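Local coordinates for mitotic checkpoint control protein kinase BUB1 (Drosophila melanogaster, PDB 6JKK) that acts in the mitotic checkpoint at the kinetochore and carries a C-terminal protein kinase domain that probably binds ATP and phosphorylates CENP-E, at residues 196-200 with 314-318; 157-161 with 320-324; 163-167 with 252-256; 190-196 with 332-336; 134-140 with 185-191. Residue numbers count along the deposited sequence, not the author numbering.

Contact 1. Residues 196-200 with 314-318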
# COMPACT_ATOMS: atom_id res chain seq x y z
N ALA A 196 -15.05 -1.57 16.02
CA ALA A 196 -15.82 -2.78 15.76
C ALA A 196 -16.58 -2.77 14.42
O ALA A 196 -16.94 -3.83 13.90
CB ALA A 196 -16.76 -3.06 16.91
N ASP A 197 -16.84 -1.58 13.89
CA ASP A 197 -17.51 -1.43 12.60
C ASP A 197 -16.51 -1.66 11.47
O ASP A 197 -15.54 -0.93 11.35
CB ASP A 197 -18.13 -0.03 12.50
CG ASP A 197 -18.63 0.30 11.12
OD1 ASP A 197 -18.55 1.48 10.71
OD2 ASP A 197 -19.11 -0.63 10.43
N PRO A 198 -16.75 -2.68 10.63
CA PRO A 198 -15.77 -3.01 9.59
C PRO A 198 -15.50 -1.89 8.57
O PRO A 198 -14.54 -2.01 7.80
CB PRO A 198 -16.41 -4.21 8.88
CG PRO A 198 -17.28 -4.84 9.92
CD PRO A 198 -17.81 -3.69 10.74
N ASN A 199 -16.30 -0.82 8.58
CA ASN A 199 -16.27 0.18 7.50
C ASN A 199 -15.43 1.44 7.71
O ASN A 199 -14.99 2.04 6.72
CB ASN A 199 -17.70 0.58 7.10
CG ASN A 199 -18.50 -0.59 6.56
OD1 ASN A 199 -17.95 -1.54 6.02
ND2 ASN A 199 -19.82 -0.52 6.70
N GLU A 200 -15.21 1.85 8.95
CA GLU A 200 -14.30 2.98 9.18
C GLU A 200 -12.88 2.49 8.97
O GLU A 200 -12.49 1.42 9.46
CB GLU A 200 -14.48 3.60 10.57
CG GLU A 200 -13.36 4.53 11.03
CD GLU A 200 -13.30 5.83 10.25
OE1 GLU A 200 -14.08 6.76 10.56
OE2 GLU A 200 -12.47 5.93 9.32
N ARG A 314 -15.68 -8.52 0.35
CA ARG A 314 -15.89 -7.81 1.61
C ARG A 314 -17.17 -8.33 2.27
O ARG A 314 -17.20 -8.53 3.48
CB ARG A 314 -15.98 -6.29 1.39
CG ARG A 314 -14.66 -5.64 1.01
CD ARG A 314 -14.76 -4.11 1.00
NE ARG A 314 -14.91 -3.56 2.35
CZ ARG A 314 -16.01 -2.95 2.81
NH1 ARG A 314 -17.06 -2.78 2.02
NH2 ARG A 314 -16.04 -2.49 4.05
N THR A 315 -18.20 -8.58 1.47
CA THR A 315 -19.45 -9.14 1.98
C THR A 315 -19.21 -10.49 2.66
O THR A 315 -19.77 -10.77 3.72
CB THR A 315 -20.50 -9.26 0.87
OG1 THR A 315 -20.85 -7.95 0.41
CG2 THR A 315 -21.77 -9.96 1.39
N GLN A 316 -18.37 -11.32 2.05
CA GLN A 316 -18.08 -12.63 2.62
C GLN A 316 -17.45 -12.49 4.00
O GLN A 316 -17.82 -13.20 4.94
CB GLN A 316 -17.19 -13.45 1.68
CG GLN A 316 -17.88 -13.86 0.38
CD GLN A 316 -17.12 -14.96 -0.35
OE1 GLN A 316 -16.77 -15.98 0.24
NE2 GLN A 316 -16.87 -14.75 -1.64
N LEU A 317 -16.49 -11.57 4.11
CA LEU A 317 -15.81 -11.31 5.37
C LEU A 317 -16.75 -10.74 6.43
O LEU A 317 -16.70 -11.15 7.60
CB LEU A 317 -14.63 -10.37 5.15
CG LEU A 317 -13.46 -10.96 4.36
CD1 LEU A 317 -12.57 -9.85 3.79
CD2 LEU A 317 -12.63 -11.89 5.25
N LYS A 318 -17.62 -9.81 6.04
CA LYS A 318 -18.57 -9.22 6.97
C LYS A 318 -19.53 -10.27 7.52
O LYS A 318 -19.94 -10.21 8.68
CB LYS A 318 -19.38 -8.14 6.28
CG LYS A 318 -18.55 -7.08 5.60
CD LYS A 318 -18.31 -5.89 6.48
CE LYS A 318 -18.58 -4.63 5.69
NZ LYS A 318 -19.81 -4.84 4.88
O HOH W 1 -13.79 -2.33 5.41
O HOH W 2 -21.73 -2.46 5.40
O HOH W 3 -19.02 -1.01 3.15

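Contact 2. Residues 157-161 with 320-324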
# COMPACT_ATOMS: atom_id res chain seq x y z
N TYR A 157 -10.07 -13.32 13.18
CA TYR A 157 -11.14 -12.35 12.98
C TYR A 157 -10.61 -10.92 12.88
O TYR A 157 -11.15 -10.10 12.12
CB TYR A 157 -12.23 -12.52 14.04
CG TYR A 157 -13.06 -13.75 13.78
CD1 TYR A 157 -12.62 -15.01 14.17
CD2 TYR A 157 -14.26 -13.67 13.09
CE1 TYR A 157 -13.37 -16.15 13.92
CE2 TYR A 157 -15.02 -14.79 12.83
CZ TYR A 157 -14.56 -16.03 13.24
OH TYR A 157 -15.33 -17.14 12.97
N VAL A 158 -9.55 -10.62 13.62
CA VAL A 158 -8.86 -9.34 13.42
C VAL A 158 -8.33 -9.25 11.99
O VAL A 158 -8.43 -8.21 11.34
CB VAL A 158 -7.72 -9.12 14.45
CG1 VAL A 158 -6.92 -7.88 14.10
CG2 VAL A 158 -8.30 -8.98 15.84
N VAL A 159 -7.80 -10.37 11.48
CA VAL A 159 -7.31 -10.38 10.09
C VAL A 159 -8.46 -10.17 9.10
O VAL A 159 -8.31 -9.45 8.11
CB VAL A 159 -6.51 -11.66 9.76
CG1 VAL A 159 -6.03 -11.64 8.31
CG2 VAL A 159 -5.30 -11.81 10.70
N MET A 160 -9.62 -10.78 9.37
CA MET A 160 -10.78 -10.57 8.50
C MET A 160 -11.15 -9.09 8.45
O MET A 160 -11.49 -8.56 7.38
CB MET A 160 -11.99 -11.35 9.00
CG MET A 160 -11.82 -12.83 9.02
SD MET A 160 -13.40 -13.54 9.48
CE MET A 160 -12.84 -15.15 10.02
N HIS A 161 -11.11 -8.43 9.61
CA HIS A 161 -11.47 -7.01 9.70
C HIS A 161 -10.50 -6.15 8.89
O HIS A 161 -10.92 -5.26 8.13
CB HIS A 161 -11.48 -6.57 11.16
CG HIS A 161 -12.24 -5.30 11.41
ND1 HIS A 161 -11.80 -4.07 10.98
CD2 HIS A 161 -13.40 -5.07 12.08
CE1 HIS A 161 -12.66 -3.14 11.35
NE2 HIS A 161 -13.64 -3.72 12.02
N ALA A 320 -18.90 -13.46 7.96
CA ALA A 320 -18.18 -14.27 8.92
C ALA A 320 -18.00 -13.51 10.23
O ALA A 320 -18.15 -14.08 11.31
CB ALA A 320 -16.82 -14.69 8.35
N LEU A 321 -17.66 -12.23 10.12
CA LEU A 321 -17.53 -11.36 11.29
C LEU A 321 -18.84 -11.29 12.06
O LEU A 321 -18.86 -11.26 13.29
CB LEU A 321 -17.06 -9.96 10.86
CG LEU A 321 -15.58 -9.86 10.46
CD1 LEU A 321 -15.33 -8.61 9.62
CD2 LEU A 321 -14.68 -9.86 11.68
N ALA A 322 -19.95 -11.28 11.32
CA ALA A 322 -21.28 -11.19 11.93
C ALA A 322 -21.69 -12.43 12.73
O ALA A 322 -22.55 -12.34 13.61
CB ALA A 322 -22.32 -10.87 10.87
N GLU A 323 -21.10 -13.59 12.42
CA GLU A 323 -21.45 -14.83 13.12
C GLU A 323 -20.95 -14.83 14.56
O GLU A 323 -21.44 -15.59 15.40
CB GLU A 323 -20.88 -16.06 12.39
CG GLU A 323 -21.43 -16.30 10.99
CD GLU A 323 -22.86 -16.83 10.98
OE1 GLU A 323 -23.40 -17.16 12.06
OE2 GLU A 323 -23.44 -16.92 9.88
N LYS A 324 -19.96 -13.99 14.85
CA LYS A 324 -19.34 -13.99 16.17
C LYS A 324 -19.09 -12.59 16.70
O LYS A 324 -17.96 -12.26 17.06
CB LYS A 324 -18.02 -14.77 16.12
CG LYS A 324 -18.20 -16.26 15.92
CD LYS A 324 -16.86 -16.97 15.98
CE LYS A 324 -17.03 -18.47 15.78
NZ LYS A 324 -15.81 -19.08 15.18
O HOH W 4 -17.42 -16.76 11.61

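Contact 3. Residues 163-167 with 252-256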
# COMPACT_ATOMS: atom_id res chain seq x y z
N SER A 163 -8.53 -7.25 6.47
CA SER A 163 -8.65 -7.63 5.07
C SER A 163 -9.81 -6.91 4.38
O SER A 163 -9.72 -6.52 3.21
CB SER A 163 -8.83 -9.14 4.95
OG SER A 163 -7.69 -9.82 5.43
N CYS A 164 -10.91 -6.76 5.11
CA CYS A 164 -12.08 -6.07 4.60
C CYS A 164 -11.72 -4.63 4.29
O CYS A 164 -12.14 -4.07 3.27
CB CYS A 164 -13.20 -6.13 5.63
SG CYS A 164 -14.82 -5.61 5.02
N GLN A 165 -10.93 -4.02 5.17
CA GLN A 165 -10.48 -2.65 4.97
C GLN A 165 -9.55 -2.54 3.77
O GLN A 165 -9.70 -1.62 2.95
CB GLN A 165 -9.77 -2.13 6.21
CG GLN A 165 -10.65 -1.95 7.43
CD GLN A 165 -9.87 -1.44 8.62
OE1 GLN A 165 -9.15 -0.45 8.51
NE2 GLN A 165 -9.98 -2.12 9.75
N MET A 166 -8.59 -3.45 3.67
CA MET A 166 -7.62 -3.40 2.58
C MET A 166 -8.31 -3.58 1.24
O MET A 166 -7.92 -2.96 0.25
CB MET A 166 -6.53 -4.47 2.76
CG MET A 166 -5.51 -4.15 3.83
SD MET A 166 -4.19 -5.37 3.88
CE MET A 166 -5.11 -6.82 4.43
N LEU A 167 -9.32 -4.44 1.21
CA LEU A 167 -10.10 -4.64 -0.00
C LEU A 167 -10.81 -3.35 -0.40
O LEU A 167 -10.89 -3.02 -1.59
CB LEU A 167 -11.13 -5.76 0.20
CG LEU A 167 -10.60 -7.18 0.02
CD1 LEU A 167 -11.50 -8.17 0.74
CD2 LEU A 167 -10.51 -7.50 -1.46
N LEU A 252 -2.35 -8.09 -2.49
CA LEU A 252 -3.37 -8.14 -1.44
C LEU A 252 -3.38 -9.50 -0.73
O LEU A 252 -3.37 -9.56 0.50
CB LEU A 252 -4.75 -7.89 -2.04
CG LEU A 252 -5.53 -6.66 -1.60
CD1 LEU A 252 -6.96 -6.72 -2.13
CD2 LEU A 252 -5.53 -6.51 -0.09
N VAL A 253 -3.40 -10.57 -1.51
CA VAL A 253 -3.37 -11.92 -0.94
C VAL A 253 -2.11 -12.13 -0.12
O VAL A 253 -2.15 -12.70 0.97
CB VAL A 253 -3.48 -13.01 -2.03
CG1 VAL A 253 -3.33 -14.39 -1.42
CG2 VAL A 253 -4.81 -12.91 -2.73
N SER A 254 -0.98 -11.67 -0.66
CA SER A 254 0.30 -11.85 0.02
C SER A 254 0.24 -11.20 1.41
O SER A 254 0.78 -11.75 2.37
CB SER A 254 1.45 -11.28 -0.81
OG SER A 254 1.66 -9.90 -0.51
N VAL A 255 -0.43 -10.06 1.51
CA VAL A 255 -0.57 -9.38 2.80
C VAL A 255 -1.49 -10.15 3.75
O VAL A 255 -1.19 -10.32 4.93
CB VAL A 255 -1.09 -7.93 2.65
CG1 VAL A 255 -1.23 -7.28 4.02
CG2 VAL A 255 -0.14 -7.12 1.79
N MET A 256 -2.62 -10.61 3.22
CA MET A 256 -3.55 -11.42 4.02
C MET A 256 -2.83 -12.66 4.54
O MET A 256 -3.03 -13.07 5.68
CB MET A 256 -4.77 -11.84 3.20
CG MET A 256 -5.61 -10.69 2.67
SD MET A 256 -6.99 -11.37 1.72
CE MET A 256 -7.76 -9.86 1.14

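Contact 4. Residues 190-196 with 332-336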
# COMPACT_ATOMS: atom_id res chain seq x y z
N LEU A 190 -0.99 1.38 9.95
CA LEU A 190 -2.14 1.48 10.85
C LEU A 190 -2.10 2.85 11.48
O LEU A 190 -1.18 3.17 12.24
CB LEU A 190 -2.08 0.39 11.93
CG LEU A 190 -3.24 0.34 12.94
CD1 LEU A 190 -4.53 0.03 12.23
CD2 LEU A 190 -2.98 -0.70 14.00
N MET A 191 -3.11 3.67 11.18
CA MET A 191 -3.09 5.08 11.56
C MET A 191 -3.76 5.30 12.90
O MET A 191 -3.45 6.27 13.61
CB MET A 191 -3.79 5.91 10.49
CG MET A 191 -3.20 5.75 9.11
SD MET A 191 -1.42 6.09 9.11
CE MET A 191 -1.43 7.87 9.33
N LYS A 192 -4.67 4.40 13.26
CA LYS A 192 -5.41 4.51 14.51
C LYS A 192 -5.95 3.13 14.89
O LYS A 192 -5.95 2.22 14.05
CB LYS A 192 -6.53 5.54 14.37
CG LYS A 192 -7.55 5.27 13.28
CD LYS A 192 -8.63 6.36 13.31
CE LYS A 192 -9.62 6.23 12.17
NZ LYS A 192 -10.26 4.90 12.13
N PRO A 193 -6.40 2.96 16.14
CA PRO A 193 -6.93 1.64 16.53
C PRO A 193 -8.14 1.26 15.68
O PRO A 193 -8.72 2.12 15.02
CB PRO A 193 -7.33 1.85 17.99
CG PRO A 193 -6.46 2.98 18.47
CD PRO A 193 -6.32 3.89 17.29
N ILE A 194 -8.51 -0.02 15.68
CA ILE A 194 -9.68 -0.49 14.93
C ILE A 194 -10.97 -0.19 15.69
O ILE A 194 -10.98 -0.25 16.92
CB ILE A 194 -9.59 -2.01 14.66
CG1 ILE A 194 -8.50 -2.32 13.63
CG2 ILE A 194 -10.87 -2.57 14.12
CD1 ILE A 194 -7.15 -2.42 14.21
N CYS A 195 -12.05 0.15 14.98
CA CYS A 195 -13.40 0.15 15.57
C CYS A 195 -14.12 -1.14 15.18
O CYS A 195 -13.84 -1.72 14.14
CB CYS A 195 -14.25 1.34 15.09
SG CYS A 195 -13.35 2.64 14.25
N ALA A 196 -15.05 -1.57 16.02
CA ALA A 196 -15.82 -2.78 15.76
C ALA A 196 -16.58 -2.77 14.42
O ALA A 196 -16.94 -3.83 13.90
CB ALA A 196 -16.76 -3.06 16.91
N ILE A 332 -10.83 -7.55 19.01
CA ILE A 332 -10.42 -6.21 18.61
C ILE A 332 -9.94 -5.43 19.83
O ILE A 332 -8.93 -4.72 19.77
CB ILE A 332 -11.59 -5.44 17.93
CG1 ILE A 332 -11.89 -6.03 16.55
CG2 ILE A 332 -11.27 -3.95 17.80
CD1 ILE A 332 -13.00 -5.31 15.82
N SER A 333 -10.67 -5.58 20.93
CA SER A 333 -10.30 -4.93 22.19
C SER A 333 -8.90 -5.36 22.62
O SER A 333 -8.05 -4.52 22.96
CB SER A 333 -11.32 -5.29 23.28
OG SER A 333 -11.02 -4.64 24.50
N LYS A 334 -8.64 -6.66 22.58
CA LYS A 334 -7.34 -7.21 22.94
C LYS A 334 -6.24 -6.75 22.00
O LYS A 334 -5.11 -6.47 22.43
CB LYS A 334 -7.40 -8.74 22.98
CG LYS A 334 -8.26 -9.29 24.11
CD LYS A 334 -8.27 -10.82 24.11
CE LYS A 334 -8.93 -11.39 22.86
NZ LYS A 334 -9.12 -12.87 22.95
N PHE A 335 -6.56 -6.67 20.71
CA PHE A 335 -5.62 -6.18 19.70
C PHE A 335 -5.25 -4.72 19.96
O PHE A 335 -4.07 -4.36 19.94
CB PHE A 335 -6.24 -6.33 18.30
CG PHE A 335 -5.40 -5.77 17.19
CD1 PHE A 335 -4.45 -6.56 16.56
CD2 PHE A 335 -5.55 -4.45 16.77
CE1 PHE A 335 -3.67 -6.05 15.53
CE2 PHE A 335 -4.77 -3.94 15.76
CZ PHE A 335 -3.84 -4.74 15.13
N ASN A 336 -6.27 -3.89 20.18
CA ASN A 336 -6.03 -2.47 20.43
C ASN A 336 -5.20 -2.24 21.69
O ASN A 336 -4.34 -1.34 21.74
CB ASN A 336 -7.36 -1.70 20.52
CG ASN A 336 -7.98 -1.44 19.15
OD1 ASN A 336 -7.31 -1.53 18.13
ND2 ASN A 336 -9.27 -1.09 19.14

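Contact 5. Residues 134-140 with 185-191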
# COMPACT_ATOMS: atom_id res chain seq x y z
N SER A 134 2.90 7.41 11.33
CA SER A 134 2.00 6.65 12.19
C SER A 134 2.70 6.15 13.44
O SER A 134 3.75 5.49 13.35
CB SER A 134 1.43 5.44 11.43
OG SER A 134 0.77 4.58 12.34
N ASP A 135 2.13 6.43 14.61
CA ASP A 135 2.68 5.92 15.87
C ASP A 135 2.58 4.40 15.98
O ASP A 135 3.30 3.79 16.77
CB ASP A 135 1.98 6.56 17.08
CG ASP A 135 2.44 7.98 17.35
OD1 ASP A 135 3.61 8.16 17.76
OD2 ASP A 135 1.63 8.92 17.17
N TYR A 136 1.70 3.80 15.19
CA TYR A 136 1.51 2.35 15.23
C TYR A 136 2.36 1.59 14.21
O TYR A 136 2.63 0.39 14.38
CB TYR A 136 0.02 2.01 15.08
CG TYR A 136 -0.82 2.67 16.14
CD1 TYR A 136 -0.85 2.18 17.44
CD2 TYR A 136 -1.58 3.81 15.85
CE1 TYR A 136 -1.61 2.78 18.41
CE2 TYR A 136 -2.35 4.42 16.82
CZ TYR A 136 -2.36 3.90 18.10
OH TYR A 136 -3.13 4.50 19.07
N GLY A 137 2.79 2.28 13.16
CA GLY A 137 3.69 1.69 12.18
C GLY A 137 2.97 0.95 11.08
O GLY A 137 1.75 1.08 10.93
N SER A 138 3.72 0.17 10.30
CA SER A 138 3.14 -0.58 9.19
C SER A 138 2.49 -1.86 9.69
O SER A 138 2.65 -2.24 10.86
CB SER A 138 4.23 -0.95 8.19
OG SER A 138 5.09 -1.95 8.71
N LEU A 139 1.77 -2.55 8.81
CA LEU A 139 1.18 -3.85 9.16
C LEU A 139 2.23 -4.88 9.54
O LEU A 139 1.96 -5.76 10.37
CB LEU A 139 0.30 -4.38 8.03
CG LEU A 139 -1.15 -3.90 8.09
CD1 LEU A 139 -1.99 -4.59 7.04
CD2 LEU A 139 -1.73 -4.14 9.48
N ILE A 140 3.42 -4.78 8.96
CA ILE A 140 4.55 -5.64 9.33
C ILE A 140 4.90 -5.44 10.80
O ILE A 140 4.97 -6.40 11.58
CB ILE A 140 5.80 -5.34 8.46
CG1 ILE A 140 5.71 -6.08 7.13
CG2 ILE A 140 7.09 -5.76 9.18
CD1 ILE A 140 5.83 -7.60 7.28
N PRO A 185 2.91 -5.98 3.05
CA PRO A 185 2.46 -5.55 4.38
C PRO A 185 3.10 -4.23 4.82
O PRO A 185 2.47 -3.49 5.58
CB PRO A 185 2.91 -6.70 5.29
CG PRO A 185 2.98 -7.89 4.39
CD PRO A 185 3.48 -7.34 3.09
N ASP A 186 4.31 -3.94 4.33
CA ASP A 186 5.02 -2.69 4.64
C ASP A 186 4.29 -1.44 4.16
O ASP A 186 4.51 -0.34 4.68
CB ASP A 186 6.39 -2.70 3.95
CG ASP A 186 7.15 -3.99 4.16
OD1 ASP A 186 6.71 -5.04 3.62
OD2 ASP A 186 8.19 -3.96 4.85
N ASN A 187 3.43 -1.59 3.15
CA ASN A 187 2.81 -0.42 2.53
C ASN A 187 1.40 -0.10 2.99
O ASN A 187 0.73 0.77 2.41
CB ASN A 187 2.91 -0.50 1.00
CG ASN A 187 4.32 -0.22 0.50
OD1 ASN A 187 5.11 0.44 1.18
ND2 ASN A 187 4.64 -0.74 -0.68
N PHE A 188 0.94 -0.81 4.03
CA PHE A 188 -0.23 -0.37 4.79
C PHE A 188 0.23 0.06 6.18
O PHE A 188 0.85 -0.71 6.91
CB PHE A 188 -1.27 -1.49 4.93
CG PHE A 188 -2.06 -1.75 3.68
CD1 PHE A 188 -1.75 -2.82 2.86
CD2 PHE A 188 -3.11 -0.90 3.31
CE1 PHE A 188 -2.46 -3.06 1.69
CE2 PHE A 188 -3.84 -1.14 2.14
CZ PHE A 188 -3.51 -2.22 1.33
N LEU A 189 -0.08 1.31 6.53
CA LEU A 189 0.19 1.80 7.88
C LEU A 189 -1.10 1.71 8.67
O LEU A 189 -2.18 1.94 8.13
CB LEU A 189 0.67 3.25 7.84
CG LEU A 189 1.95 3.59 7.08
CD1 LEU A 189 2.25 5.08 7.16
CD2 LEU A 189 3.14 2.78 7.61
N LEU A 190 -0.99 1.38 9.95
CA LEU A 190 -2.14 1.48 10.85
C LEU A 190 -2.10 2.85 11.48
O LEU A 190 -1.18 3.17 12.24
CB LEU A 190 -2.08 0.39 11.93
CG LEU A 190 -3.24 0.34 12.94
CD1 LEU A 190 -4.53 0.03 12.23
CD2 LEU A 190 -2.98 -0.70 14.00
N MET A 191 -3.11 3.67 11.18
CA MET A 191 -3.09 5.08 11.56
C MET A 191 -3.76 5.30 12.90
O MET A 191 -3.45 6.27 13.61
CB MET A 191 -3.79 5.91 10.49
CG MET A 191 -3.20 5.75 9.11
SD MET A 191 -1.42 6.09 9.11
CE MET A 191 -1.43 7.87 9.33

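Contact 1. Residues 196-200 with 314-318
Arg-314 comes first on the helical segment 314-318, and its guanidinium group carries most of the polar contact. Its NH2 donates a hydrogen bond to OD1 of Asn-199 at 2.9 Å, with the acceptor lying at the edge of the group, near its plane. Water 1 extends this link. It accepts from Arg-314 NH2 at 2.6 Å and donates to Pro-198 O at 2.5 Å. Arg-314 NE points elsewhere and binds Cys-164 O on helix 156-175. The partner segment is part of the loop between strands 188-190 and 203-205 of the kinase C-lobe. It forms a type I beta turn from Asp-197 to Glu-200. Pro-198 and Asn-199 are its two central residues, and they are the ones that reach helix 310-322. One helical turn after Arg-314, Lys-318 lays its aliphatic chain on the proline, with Lys-318 CD 3.5 Å from Pro-198 CB. Water 2 accepts from Lys-318 NZ at 3.1 Å and from Asn-199 ND2 at 3.0 Å.

Contact 2. Residues 157-161 with 320-324
This is a largely buried packing contact between two C-lobe helices, with a polar edge where the second helix gives way to a turn. Segment 157-161 lies near the start of helix 156-175. Segment 320-324 holds the last part of helix 310-322 and runs to Lys-324, the N-cap residue of helix 325-339. Leu-321 is the apolar centre. Its CD2 lies 3.6 Å from Tyr-157 O, 4.1 Å from Tyr-157 CD2 and 4.1 Å from Met-160 CB, so it fits beside one turn of the opposing helix. In the usual kinase layout the first of these is helix αE and the second is αI, which closes the canonical C-lobe. Here a further helix, 325-339, follows and covers the same area, with Val-328 touching both Tyr-157 and Leu-321. Met-160 SD meets Ala-320 CB at 3.8 Å. The Tyr-157 side chain reaches past Leu-321 toward the turn at Lys-324, and its ring edge faces Ala-320 O, 3.6 Å from CE2. At the exposed end, Lys-324 NZ donates a hydrogen bond to Tyr-157 OH at 3.0 Å. Water 4 sits 2.5 Å from Tyr-157 OH and donates to Ala-320 O at 2.8 Å.

Contact 3. Residues 163-167 with 252-256
Met-166 points from helix 163-167 toward the facing helix and overlaps three of its residues. Its CB is 3.6 Å from Leu-252 CD2. Its SD is 3.5 Å from Val-255 CG1. Its CE reaches Met-256 CG at 4.3 Å. Leu-167 adds a second set of contacts, with its CD2 3.7 Å from Leu-252 CD1 and its CG 4.1 Å from Met-256 CE. The extended Met-256 side chain thus touches both Met-166 and Leu-167 and ends close to Ser-163. Ser-163 is one turn before Leu-167, and its OG sits 3.6 Å from Met-256 CG. That hydroxyl is hydrogen-bonded to Val-159 O of its own helix. The two short helical segments run nearly antiparallel, at 163°, and their axes approach to 10.8 Å. CA atoms pair as Ser-163 with Met-256 at 6.4 Å and Met-166 with Leu-252 at 7.5 Å. The parent helices, 156-175 and 246-261, correspond to αE and αF of the protein kinase fold, which together form the middle of the C-lobe. Leu-139 of helix 139-150 packs on both helices, on Met-166 and Val-255, while Leu-317 of helix 310-322 covers Ser-163 and Leu-167 of helix 156-175. No hydrogen bond crosses between the segments, and every touching residue is buried. The segments are thus joined by side-chain packing, almost all of it apolar, with Met-166 and Met-256 each taking part in several of the contacts.

Contact 4. Residues 190-196 with 332-336
Two hydrogen bonds link the loop to helix 332-336, and both use the Asn-336 side-chain amide. Its OD1 accepts from Ile-194 N at 3.1 Å, and its ND2 donates to Ile-194 O at 2.9 Å. The amide thus pairs with both backbone polar groups of a single residue, much as a strand neighbour would. Pro-193 CB also touches the amide, 3.4 Å from Asn-336 OD1. Apolar packing lies beside this pair. Ile-194 CD1 comes within 3.2 Å of Phe-335 CE2, and Ile-194 CG2 is 3.9 Å from Ile-332 CD1. Leu-190 CD2 approaches the edge of the Phe-335 ring, 4.1 Å from CE2. Ile-332 CD1 also meets Ala-196 CA at 3.8 Å. His-161 of helix 156-175 touches both Ile-194 and Ile-332, so the packing continues onto that helix. The loop is the connection between the two strands of the small C-lobe hairpin, 188-190 and 203-205, equivalent to β7 and β8 of protein kinases; the chain's last helix, 325-339, packs against it.

Contact 5. Residues 134-140 with 185-191
Here the kinase hinge, which joins the N-lobe sheet to the C-lobe, meets the end of the catalytic loop and the strand after it. Segment 134-140 leads from strand 127-132 into helix 139-150. Segment 185-191 begins in the sequence that matches the kinase catalytic loop and continues into strand 188-190. The side chain of Asp-186 is about 10 Å from that of Lys-85, the predicted ATP-binding lysine. Ser-138 and Leu-189 form a single beta bridge, with their CA atoms 4.0 Å apart. Leu-190 N donates to Gly-137 O at 2.9 Å, and Leu-139 N donates to Phe-188 O at 2.8 Å. At the backbone angles of Gly-137, a CB would be jammed against the Tyr-136 carbonyl oxygen. Ser-138 is the N-cap of helix 139-150. Beyond it, Ile-140 CG1 packs on Pro-185 CB at 3.4 Å, and Leu-139 CD1 touches Phe-188 CB at 3.8 Å. Before it, Tyr-136 CB lies 4.1 Å from Leu-190 CB. Ser-134 OG accepts from Tyr-136 N at 3.1 Å, an ST turn, and from Gly-137 N at 3.2 Å. The same hydroxyl donates a very short hydrogen bond of 2.4 Å to Leu-190 O.

How the contacts relate
Helix 156-175 links most of the set: contacts 2 and 3 both use it, with centres about 13 Å apart, and contacts 1, 4 and 5 touch it. His-161 of contact 2, whose ND1 is hydrogen-bonded to Gln-165 of contact 3, packs with NE2 3.3 Å from Pro-198 CA of contact 1 and with CE1 3.3 Å from Ile-194 CG2 of contact 4. Contact 1 meets contact 3 where Arg-314 CG packs 3.6 Å from Leu-167 CB. Contact 3 reaches contact 5 through Met-166 SD, 3.6 Å from Phe-188 CE1. Contacts 4 and 5 share Leu-190 and Met-191. Contact 5 approaches the predicted ATP site; the other four lie away from it.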